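Local coordinates for caltubin, EF-hand (Lymnaea stagnalis, PDB 6VAN), which probably binds calcium through helix-loop-helix EF-hand motifs, whose loops hold strontium ions in this crystal form, at residues A[15-20]-A[26-31]; A[51-56]-A[63-68]. One frame throughout, in Å; residues are numbered along the deposited sequence. Where two conformers were deposited one is given.

Contact 1: A[15-20]-A[26-31]; sequences WLDHDN and FDEVKN. With SR (strontium ion), chain C.
Asp17 and Glu28, the first and last residues of a twelve-residue EF-hand loop, close that loop around a strontium ion. Their side chains run alongside each other in the same direction, with the carboxylate planes 70° apart. Asp17 binds with one oxygen, OD1 at 2.6 Å from the strontium, while its OD2 takes a hydrogen bond from Gly22 N. Glu28 is bidentate: OE1 and OE2 both lie 2.6 Å from the ion. Its chi1 of -55° sets CG beside the backbone N, and the extended chain beyond carries the carboxylate past the Leu16 carbonyl, whose O is 3.3 Å from Glu28 CB. Thr25 OG1 hydrogen-bonds Glu28 OE1, and Asp21, Gln23 and water 3 add further ligands. Two more waters fill in the contact. Water 1 bridges Trp15 O and Glu28 O, and water 2 accepts from His18 N at 3.2 Å while donating to Glu28 OE2 at 2.7 Å. The apolar component is slight, Leu16 CD2 meeting Val29 CG2 at 4.3 Å. The loop thus joins the end of helix 5-15 to the start of helix 26-34, strand 23-24 lies between them, and Val29 also packs on Phe48 and Ile49 of helix 42-52.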
loop_
_atom_site.group_PDB
_atom_site.type_symbol
_atom_site.label_atom_id
_atom_site.label_comp_id
_atom_site.label_asym_id
_atom_site.label_seq_id
_atom_site.Cartn_x
_atom_site.Cartn_y
_atom_site.Cartn_z
ATOM N N TRP A 15 -6.169 8.229 6.330
ATOM C CA TRP A 15 -6.017 7.526 5.020
ATOM C C TRP A 15 -7.377 7.106 4.448
ATOM O O TRP A 15 -7.631 7.437 3.278
ATOM C CB TRP A 15 -5.110 6.292 5.141
ATOM C CG TRP A 15 -3.646 6.578 5.274
ATOM C CD1 TRP A 15 -2.729 5.828 5.951
ATOM C CD2 TRP A 15 -2.920 7.693 4.720
ATOM N NE1 TRP A 15 -1.488 6.394 5.859
ATOM C CE2 TRP A 15 -1.571 7.539 5.110
ATOM C CE3 TRP A 15 -3.273 8.799 3.940
ATOM C CZ2 TRP A 15 -0.583 8.453 4.747
ATOM C CZ3 TRP A 15 -2.297 9.704 3.586
ATOM C CH2 TRP A 15 -0.969 9.529 3.983
ATOM N N LEU A 16 -8.182 6.367 5.229
ATOM C CA LEU A 16 -9.293 5.511 4.723
ATOM C C LEU A 16 -10.688 5.981 5.171
ATOM O O LEU A 16 -11.645 5.614 4.494
ATOM C CB LEU A 16 -9.048 4.076 5.207
ATOM C CG LEU A 16 -7.881 3.342 4.552
ATOM C CD1 LEU A 16 -7.708 1.962 5.159
ATOM C CD2 LEU A 16 -8.077 3.228 3.042
ATOM N N ASP A 17 -10.813 6.685 6.288
ATOM C CA ASP A 17 -12.136 6.978 6.904
ATOM C C ASP A 17 -12.115 8.381 7.498
ATOM O O ASP A 17 -12.126 8.509 8.744
ATOM C CB ASP A 17 -12.504 5.905 7.935
ATOM C CG ASP A 17 -13.864 6.091 8.603
ATOM O OD1 ASP A 17 -14.763 6.717 7.970
ATOM O OD2 ASP A 17 -14.034 5.609 9.740
ATOM N N HIS A 18 -12.079 9.404 6.638
ATOM C CA HIS A 18 -11.897 10.818 7.051
ATOM C C HIS A 18 -12.992 11.246 8.049
ATOM O O HIS A 18 -12.698 12.140 8.864
ATOM C CB HIS A 18 -11.840 11.744 5.826
ATOM C CG HIS A 18 -10.696 11.467 4.905
ATOM N ND1 HIS A 18 -10.802 11.592 3.523
ATOM C CD2 HIS A 18 -9.428 11.074 5.150
ATOM C CE1 HIS A 18 -9.643 11.285 2.968
ATOM N NE2 HIS A 18 -8.781 10.963 3.946
ATOM N N ASP A 19 -14.181 10.621 7.984
ATOM C CA ASP A 19 -15.399 10.959 8.772
ATOM C C ASP A 19 -15.444 10.175 10.093
ATOM O O ASP A 19 -16.352 10.432 10.909
ATOM C CB ASP A 19 -16.666 10.710 7.947
ATOM C CG ASP A 19 -16.754 11.600 6.731
ATOM O OD1 ASP A 19 -16.609 12.833 6.915
ATOM O OD2 ASP A 19 -16.942 11.068 5.623
ATOM N N ASN A 20 -14.491 9.267 10.301
ATOM C CA ASN A 20 -14.412 8.439 11.531
ATOM C C ASN A 20 -15.773 7.782 11.808
ATOM O O ASN A 20 -16.178 7.777 12.960
ATOM C CB ASN A 20 -13.971 9.263 12.745
ATOM C CG ASN A 20 -13.696 8.388 13.951
ATOM O OD1 ASN A 20 -13.178 7.286 13.787
ATOM N ND2 ASN A 20 -14.048 8.851 15.142
ATOM N N PHE A 26 -16.166 2.324 -0.620
ATOM C CA PHE A 26 -15.537 2.293 -1.967
ATOM C C PHE A 26 -14.823 3.610 -2.304
ATOM O O PHE A 26 -13.615 3.593 -2.589
ATOM C CB PHE A 26 -16.594 2.000 -3.029
ATOM C CG PHE A 26 -15.984 1.779 -4.385
ATOM C CD1 PHE A 26 -15.505 0.528 -4.739
ATOM C CD2 PHE A 26 -15.846 2.826 -5.276
ATOM C CE1 PHE A 26 -14.907 0.328 -5.974
ATOM C CE2 PHE A 26 -15.254 2.622 -6.512
ATOM C CZ PHE A 26 -14.787 1.374 -6.853
ATOM N N ASP A 27 -15.553 4.720 -2.314
ATOM C CA ASP A 27 -15.040 6.042 -2.768
ATOM C C ASP A 27 -13.918 6.513 -1.836
ATOM O O ASP A 27 -13.047 7.267 -2.287
ATOM C CB ASP A 27 -16.170 7.065 -2.885
ATOM C CG ASP A 27 -17.008 6.867 -4.138
ATOM O OD1 ASP A 27 -16.420 6.882 -5.252
ATOM O OD2 ASP A 27 -18.232 6.659 -3.997
ATOM N N GLU A 28 -13.922 6.050 -0.593
ATOM C CA GLU A 28 -12.896 6.428 0.400
ATOM C C GLU A 28 -11.613 5.663 0.104
ATOM O O GLU A 28 -10.543 6.310 0.075
ATOM C CB GLU A 28 -13.393 6.104 1.788
ATOM C CG GLU A 28 -14.725 6.743 2.079
ATOM C CD GLU A 28 -15.221 6.383 3.456
ATOM O OE1 GLU A 28 -16.109 5.470 3.551
ATOM O OE2 GLU A 28 -14.724 6.978 4.400
ATOM N N VAL A 29 -11.740 4.364 -0.180
ATOM C CA VAL A 29 -10.563 3.512 -0.522
ATOM C C VAL A 29 -10.034 4.032 -1.859
ATOM O O VAL A 29 -8.828 4.168 -2.000
ATOM C CB VAL A 29 -10.900 2.017 -0.550
ATOM C CG1 VAL A 29 -9.723 1.170 -1.025
ATOM C CG2 VAL A 29 -11.380 1.540 0.818
ATOM N N LYS A 30 -10.914 4.379 -2.798
ATOM C CA LYS A 30 -10.513 4.890 -4.140
ATOM C C LYS A 30 -9.736 6.194 -4.003
ATOM O O LYS A 30 -8.660 6.276 -4.596
ATOM C CB LYS A 30 -11.733 5.068 -5.038
ATOM C CG LYS A 30 -11.378 5.264 -6.496
ATOM C CD LYS A 30 -12.540 5.076 -7.407
ATOM C CE LYS A 30 -12.193 5.339 -8.853
ATOM N NZ LYS A 30 -13.406 5.235 -9.695
ATOM N N ASN A 31 -10.228 7.160 -3.234
ATOM C CA ASN A 31 -9.554 8.460 -2.997
ATOM C C ASN A 31 -8.197 8.216 -2.325
ATOM O O ASN A 31 -7.245 8.934 -2.658
ATOM C CB ASN A 31 -10.488 9.404 -2.248
ATOM C CG ASN A 31 -11.487 10.052 -3.182
ATOM O OD1 ASN A 31 -11.557 9.705 -4.367
ATOM N ND2 ASN A 31 -12.255 11.003 -2.669
HETATM SR SR SR C . -16.509 6.198 6.054
HETATM O O HOH W 1 -10.045 7.941 2.156
HETATM O O HOH W 2 -12.449 8.316 3.628
HETATM O O HOH W 3 -18.833 5.066 5.496
#

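Contact 2: A[51-56]-A[63-68]; sequences RRDSNG and VPEYVH. With SR (strontium ion), chain D.
Glu65 dominates this contact, burying 98 Å² against the 51-56 segment, with Asn55 and Arg52 next at about 30 Å² each. Its carboxylate holds a strontium ion in bidentate fashion, OE1 at 2.4 Å and OE2 at 2.5 Å from the metal. With chi1 at -64° CG lies beside the backbone N, and the extended chain reaches over the Arg52 carbonyl, whose O is 3.3 Å from Glu65 CG. Arg52 contributes through that carbonyl oxygen, since its guanidinium turns elsewhere and forms a salt bridge with Glu82.

Asn55 meets Glu65 twice. Its backbone N donates to Glu65 OE2 over 3.1 Å at an N-H...O angle of 161°, reaching the oxygen nearly along its C-O bond. Its side chain crosses that of Glu65 at roughly a right angle and supplies OD1, 2.4 Å from the strontium. With chi1 at 63°, CG sits between the backbone N and the carbonyl carbon, which brings OD1 to the strontium while the same residue's N-H holds Glu65 OE2. Asp53 OD1 binds the ion too, and its carboxylate is hydrogen-bonded to Gly58 as well, while Asn57, Asp61 and the Ala59 carbonyl complete the site.

Counting from Asp53, Glu65 is the thirteenth residue, one more than the canonical twelve of an EF-hand loop. A cis peptide before Pro64 precedes this glutamate, which itself lies within a wider pi-type turn at 63-66.

Chemically, Asn55 OD1 and Glu65 OE2 approach to 3.0 Å as two acceptors because both bind the cation. Three carboxylates against one divalent ion probably leave excess negative charge on the site, and the N-H of Asn55 would offset part of it and, together with the two metal bonds, would help hold the Glu65 carboxylate in its rotation.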
loop_
_atom_site.group_PDB
_atom_site.type_symbol
_atom_site.label_atom_id
_atom_site.label_comp_id
_atom_site.label_asym_id
_atom_site.label_seq_id
_atom_site.Cartn_x
_atom_site.Cartn_y
_atom_site.Cartn_z
ATOM N N ARG A 51 -10.017 -8.506 0.112
ATOM C CA ARG A 51 -9.003 -9.266 0.891
ATOM C C ARG A 51 -9.175 -8.982 2.395
ATOM O O ARG A 51 -8.747 -9.846 3.208
ATOM C CB ARG A 51 -7.576 -8.957 0.419
ATOM C CG ARG A 51 -7.097 -9.884 -0.693
ATOM C CD ARG A 51 -5.842 -9.389 -1.385
ATOM N NE ARG A 51 -4.934 -8.799 -0.431
ATOM C CZ ARG A 51 -4.201 -9.477 0.445
ATOM N NH1 ARG A 51 -3.408 -8.821 1.274
ATOM N NH2 ARG A 51 -4.240 -10.803 0.490
ATOM N N ARG A 52 -9.736 -7.819 2.736
ATOM C CA ARG A 52 -9.872 -7.335 4.139
ATOM C C ARG A 52 -11.303 -7.553 4.671
ATOM O O ARG A 52 -11.482 -7.513 5.883
ATOM C CB ARG A 52 -9.440 -5.876 4.157
ATOM C CG ARG A 52 -7.953 -5.696 3.880
ATOM C CD ARG A 52 -7.617 -4.287 3.501
ATOM N NE ARG A 52 -6.184 -4.151 3.296
ATOM C CZ ARG A 52 -5.523 -4.514 2.210
ATOM N NH1 ARG A 52 -6.142 -4.992 1.147
ATOM N NH2 ARG A 52 -4.211 -4.361 2.168
ATOM N N ASP A 53 -12.277 -7.792 3.811
ATOM C CA ASP A 53 -13.721 -7.674 4.166
ATOM C C ASP A 53 -14.268 -9.013 4.680
ATOM O O ASP A 53 -15.120 -9.613 3.982
ATOM C CB ASP A 53 -14.475 -7.179 2.933
ATOM C CG ASP A 53 -15.964 -7.029 3.141
ATOM O OD1 ASP A 53 -16.359 -6.870 4.310
ATOM O OD2 ASP A 53 -16.701 -6.999 2.122
ATOM N N SER A 54 -13.854 -9.453 5.871
ATOM C CA SER A 54 -14.228 -10.775 6.443
ATOM C C SER A 54 -15.728 -10.849 6.786
ATOM O O SER A 54 -16.232 -11.986 6.864
ATOM C CB SER A 54 -13.371 -11.132 7.630
ATOM O OG SER A 54 -13.493 -10.174 8.652
ATOM N N ASN A 55 -16.418 -9.720 6.973
ATOM C CA ASN A 55 -17.875 -9.737 7.310
ATOM C C ASN A 55 -18.700 -9.500 6.037
ATOM O O ASN A 55 -19.936 -9.503 6.143
ATOM C CB ASN A 55 -18.217 -8.777 8.452
ATOM C CG ASN A 55 -17.960 -7.324 8.131
ATOM O OD1 ASN A 55 -17.850 -6.935 6.959
ATOM N ND2 ASN A 55 -17.837 -6.511 9.162
ATOM N N GLY A 56 -18.049 -9.288 4.889
ATOM C CA GLY A 56 -18.694 -9.254 3.566
ATOM C C GLY A 56 -19.661 -8.100 3.395
ATOM O O GLY A 56 -20.586 -8.253 2.583
ATOM N N VAL A 63 -12.935 -1.944 13.129
ATOM C CA VAL A 63 -13.090 -3.183 13.933
ATOM C C VAL A 63 -14.176 -4.040 13.293
ATOM O O VAL A 63 -15.249 -3.526 12.968
ATOM C CB VAL A 63 -13.330 -2.870 15.423
ATOM C CG1 VAL A 63 -12.028 -2.503 16.096
ATOM C CG2 VAL A 63 -14.336 -1.774 15.639
ATOM N N PRO A 64 -13.946 -5.357 13.101
ATOM C CA PRO A 64 -12.703 -6.036 13.507
ATOM C C PRO A 64 -11.549 -6.037 12.489
ATOM O O PRO A 64 -10.460 -6.433 12.840
ATOM C CB PRO A 64 -13.150 -7.492 13.629
ATOM C CG PRO A 64 -14.214 -7.622 12.569
ATOM C CD PRO A 64 -14.946 -6.301 12.596
ATOM N N GLU A 65 -11.819 -5.612 11.242
ATOM C CA GLU A 65 -10.997 -5.978 10.055
ATOM C C GLU A 65 -9.650 -5.265 10.069
ATOM O O GLU A 65 -8.621 -5.971 9.927
ATOM C CB GLU A 65 -11.775 -5.677 8.772
ATOM C CG GLU A 65 -13.009 -6.537 8.679
ATOM C CD GLU A 65 -14.030 -6.185 7.627
ATOM O OE1 GLU A 65 -13.949 -5.097 7.057
ATOM O OE2 GLU A 65 -14.904 -7.033 7.407
ATOM N N TYR A 66 -9.612 -3.951 10.194
ATOM C CA TYR A 66 -8.332 -3.208 10.135
ATOM C C TYR A 66 -7.496 -3.607 11.349
ATOM O O TYR A 66 -6.295 -3.864 11.177
ATOM C CB TYR A 66 -8.559 -1.702 10.051
ATOM C CG TYR A 66 -7.341 -0.883 9.706
ATOM C CD1 TYR A 66 -6.859 -0.825 8.406
ATOM C CD2 TYR A 66 -6.708 -0.104 10.654
ATOM C CE1 TYR A 66 -5.758 -0.043 8.073
ATOM C CE2 TYR A 66 -5.616 0.684 10.340
ATOM C CZ TYR A 66 -5.132 0.712 9.049
ATOM O OH TYR A 66 -4.033 1.488 8.758
ATOM N N VAL A 67 -8.086 -3.702 12.530
ATOM C CA VAL A 67 -7.304 -4.038 13.749
ATOM C C VAL A 67 -6.763 -5.456 13.601
ATOM O O VAL A 67 -5.557 -5.667 13.890
ATOM C CB VAL A 67 -8.130 -3.859 15.031
ATOM C CG1 VAL A 67 -7.398 -4.428 16.233
ATOM C CG2 VAL A 67 -8.473 -2.406 15.260
ATOM N N HIS A 68 -7.581 -6.405 13.154
ATOM C CA HIS A 68 -7.161 -7.823 12.995
ATOM C C HIS A 68 -5.947 -7.872 12.063
ATOM O O HIS A 68 -4.925 -8.480 12.447
ATOM C CB HIS A 68 -8.310 -8.710 12.497
ATOM C CG HIS A 68 -7.879 -10.120 12.290
ATOM N ND1 HIS A 68 -7.752 -11.010 13.338
ATOM C CD2 HIS A 68 -7.488 -10.778 11.179
ATOM C CE1 HIS A 68 -7.320 -12.172 12.877
ATOM N NE2 HIS A 68 -7.163 -12.057 11.557
HETATM SR SR SR D . -16.210 -5.365 6.168
#

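How the contacts relate
From the N terminus, helix 5-15 runs into the loop that contact 1 closes onto helix 26-34. The chain then passes through helix 42-52, whose end opens a second loop that contact 2 closes onto helix 62-71. The two closures are therefore in series, with neither enclosing nor crossing the other, and their centres lie 15 Å apart. They belong to a pair of EF-hands: strand 23-24 of the first loop pairs antiparallel with strand 60-61 of the second. The contacts also touch directly, Leu16 CD1 packing 4.0 Å from Tyr66 CE1, and Tyr66 reaches Arg11 on helix 5-15, tying the second motif to the first.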